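Local structure of ferulic acid esterase, AmCE1/Fae1A (5CXU) at residues Ser7-Asp12 with Phe246-Ala251. The protein probably acts as a feruloyl esterase, a hydrolase that cleaves ferulic acid esters. Sequence-based numbering, arbitrary orientation.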
ATOM      1  N   SER A   7       3.648 -14.162  10.083  1.00 20.81           N
ATOM      2  CA  SER A   7       3.794 -13.776  11.511  1.00 23.02           C
ATOM      3  C   SER A   7       2.649 -12.877  11.864  1.00 23.39           C
ATOM      4  O   SER A   7       2.461 -11.833  11.231  1.00 22.52           O
ATOM      5  CB  SER A   7       5.117 -13.052  11.804  1.00 23.62           C
ATOM      6  OG  SER A   7       6.220 -13.914  11.579  1.00 25.21           O
ATOM      7  N   ASN A   8       1.893 -13.230  12.903  1.00 19.29           N
ATOM      8  CA  ASN A   8       0.792 -12.376  13.295  1.00 18.78           C
ATOM      9  C   ASN A   8       1.253 -11.066  13.887  1.00 22.68           C
ATOM     10  O   ASN A   8       0.486 -10.104  13.859  1.00 21.78           O
ATOM     11  CB  ASN A   8      -0.103 -13.098  14.333  1.00 19.87           C
ATOM     12  CG  ASN A   8      -0.838 -14.276  13.738  1.00 20.36           C
ATOM     13  OD1 ASN A   8      -0.283 -15.370  13.669  1.00 21.85           O
ATOM     14  ND2 ASN A   8      -2.060 -14.062  13.273  1.00 20.10           N
ATOM     15  N   THR A   9       2.439 -11.055  14.485  1.00 21.25           N
ATOM     16  CA  THR A   9       3.056  -9.834  15.041  1.00 22.41           C
ATOM     17  C   THR A   9       4.442  -9.626  14.401  1.00 22.08           C
ATOM     18  O   THR A   9       5.156 -10.586  14.051  1.00 24.79           O
ATOM     19  CB  THR A   9       3.168  -9.930  16.577  1.00 25.20           C
ATOM     20  OG1 THR A   9       3.918 -11.109  16.921  1.00 30.92           O
ATOM     21  CG2 THR A   9       1.771 -10.040  17.189  1.00 26.30           C
ATOM     22  N   CYS A  10       4.803  -8.367  14.168  1.00 20.32           N
ATOM     23  CA  CYS A  10       6.096  -8.049  13.603  1.00 20.44           C
ATOM     24  C   CYS A  10       7.167  -8.021  14.695  1.00 20.65           C
ATOM     25  O   CYS A  10       7.039  -7.274  15.651  1.00 23.86           O
ATOM     26  CB  CYS A  10       6.048  -6.671  12.923  1.00 21.58           C
ATOM     27  SG  CYS A  10       7.607  -6.251  12.140  1.00 23.44           S
ATOM     28  N   PRO A  11       8.240  -8.825  14.547  1.00 20.66           N
ATOM     29  CA  PRO A  11       9.336  -8.765  15.520  1.00 23.20           C
ATOM     30  C   PRO A  11       9.959  -7.376  15.566  1.00 24.29           C
ATOM     31  O   PRO A  11      10.147  -6.773  14.506  1.00 23.77           O
ATOM     32  CB  PRO A  11      10.365  -9.807  14.998  1.00 26.38           C
ATOM     33  CG  PRO A  11       9.541 -10.711  14.055  1.00 26.35           C
ATOM     34  CD  PRO A  11       8.490  -9.795  13.468  1.00 21.54           C
ATOM     35  N   ASP A  12      10.316  -6.904  16.761  1.00 24.26           N
ATOM     36  CA  ASP A  12      10.858  -5.561  16.874  0.54 25.03           C
ATOM     37  C   ASP A  12      12.126  -5.371  16.040  1.00 26.65           C
ATOM     38  O   ASP A  12      12.315  -4.302  15.416  1.00 28.28           O
ATOM     39  CB  ASP A  12      11.119  -5.226  18.334  0.54 29.99           C
ATOM     40  CG  ASP A  12       9.855  -4.827  19.066  0.54 32.88           C
ATOM     41  OD1 ASP A  12       8.849  -4.488  18.398  0.54 33.88           O
ATOM     42  OD2 ASP A  12       9.890  -4.810  20.314  0.54 37.62           O
ATOM     43  N   PHE A 246      -4.706 -12.310   7.782  1.00 16.66           N
ATOM     44  CA  PHE A 246      -4.371 -12.637   9.167  1.00 18.30           C
ATOM     45  C   PHE A 246      -4.699 -11.463  10.063  1.00 17.41           C
ATOM     46  O   PHE A 246      -4.844 -10.310   9.604  1.00 16.12           O
ATOM     47  CB  PHE A 246      -2.883 -13.043   9.309  1.00 18.55           C
ATOM     48  CG  PHE A 246      -1.937 -11.911   9.143  1.00 17.35           C
ATOM     49  CD1 PHE A 246      -1.468 -11.561   7.865  1.00 19.72           C
ATOM     50  CD2 PHE A 246      -1.493 -11.159  10.258  1.00 18.12           C
ATOM     51  CE1 PHE A 246      -0.551 -10.503   7.709  1.00 19.79           C
ATOM     52  CE2 PHE A 246      -0.585 -10.094  10.073  1.00 17.56           C
ATOM     53  CZ  PHE A 246      -0.144  -9.759   8.825  1.00 18.35           C
ATOM     54  N   GLU A 247      -4.796 -11.783  11.363  1.00 17.40           N
ATOM     55  CA  GLU A 247      -5.153 -10.797  12.352  1.00 18.16           C
ATOM     56  C   GLU A 247      -4.027 -10.593  13.331  1.00 19.00           C
ATOM     57  O   GLU A 247      -3.275 -11.525  13.655  1.00 19.97           O
ATOM     58  CB  GLU A 247      -6.429 -11.219  13.070  1.00 20.16           C
ATOM     59  CG  GLU A 247      -7.616 -11.207  12.133  1.00 20.96           C
ATOM     60  CD  GLU A 247      -8.873 -11.629  12.828  1.00 25.19           C
ATOM     61  OE1 GLU A 247      -9.008 -12.845  13.115  1.00 28.17           O
ATOM     62  OE2 GLU A 247      -9.713 -10.739  13.118  1.00 25.54           O
ATOM     63  N   VAL A 248      -3.948  -9.372  13.852  1.00 18.32           N
ATOM     64  CA  VAL A 248      -2.886  -9.025  14.770  1.00 16.42           C
ATOM     65  C   VAL A 248      -3.516  -8.973  16.177  1.00 17.15           C
ATOM     66  O   VAL A 248      -4.272  -8.068  16.467  1.00 17.63           O
ATOM     67  CB  VAL A 248      -2.262  -7.651  14.404  1.00 16.91           C
ATOM     68  CG1 VAL A 248      -1.064  -7.365  15.293  1.00 20.77           C
ATOM     69  CG2 VAL A 248      -1.832  -7.675  12.936  1.00 17.00           C
ATOM     70  N   PRO A 249      -3.247  -9.952  17.029  1.00 18.15           N
ATOM     71  CA  PRO A 249      -4.017 -10.125  18.279  1.00 19.15           C
ATOM     72  C   PRO A 249      -3.904  -8.941  19.220  1.00 22.68           C
ATOM     73  O   PRO A 249      -2.787  -8.526  19.555  1.00 22.51           O
ATOM     74  CB  PRO A 249      -3.404 -11.384  18.936  1.00 22.07           C
ATOM     75  CG  PRO A 249      -2.047 -11.592  18.179  1.00 28.79           C
ATOM     76  CD  PRO A 249      -2.232 -11.016  16.810  1.00 20.47           C
ATOM     77  N   GLY A 250      -5.057  -8.380  19.583  1.00 19.56           N
ATOM     78  CA  GLY A 250      -5.071  -7.274  20.535  1.00 22.02           C
ATOM     79  C   GLY A 250      -4.802  -5.903  19.932  1.00 19.94           C
ATOM     80  O   GLY A 250      -5.035  -4.909  20.626  1.00 23.47           O
ATOM     81  N   ALA A 251      -4.324  -5.841  18.696  1.00 17.74           N
ATOM     82  CA  ALA A 251      -3.955  -4.550  18.105  1.00 18.76           C
ATOM     83  C   ALA A 251      -5.170  -3.769  17.686  1.00 19.77           C
ATOM     84  O   ALA A 251      -6.194  -4.323  17.286  1.00 20.05           O
ATOM     85  CB  ALA A 251      -3.031  -4.752  16.873  1.00 20.33           C
TER
HETATM   86  O   HOH W   1      -4.701 -14.647  11.858  1.00 20.93           O
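Strand 244-248 is the last strand of the alpha/beta-hydrolase sheet, and N8 of the N-terminal loop binds its outer edge through E247. The amide ND2 of N8 donates to E247 O at 2.8 Å. The bond is nearly straight (175° at the hydrogen) and lies in both the carbonyl plane and the amide plane of N8. CG of N8 lies anti to its carbonyl carbon, chi1 -68°, and this turns the amide to E247. A water accepts from E247 N at 2.9 Å and more weakly from N8 ND2. The water thus receives both N-H groups, while the N8 amide itself bonds E247 O directly.

Next to this bond, backbone oxygens and side chains of the loop meet F246, V248 and P249. N8 O sits at the edge of the F246 ring, near its plane, 3.9 Å from CE2. S7 O approaches the same CE2 obliquely at 3.7 Å. Both methyls of V248 also reach N8 O, each at 3.5 Å. CB of N8 meets CD of P249 at 3.9 Å, and T9 CG2 touches that CD too. An alanine in place of F246 would probably take away the ring beside S7 O and N8 O and open a gap between the loop and the strand.

P249 and G250 lie inside a type II turn, V248 to A251. F246 and V248 pair with strand 213-219 through I216 and C218. N264 of helix 255-268 touches the F246 side chain and donates through ND2 to S7 O, joining loop, strand and helix.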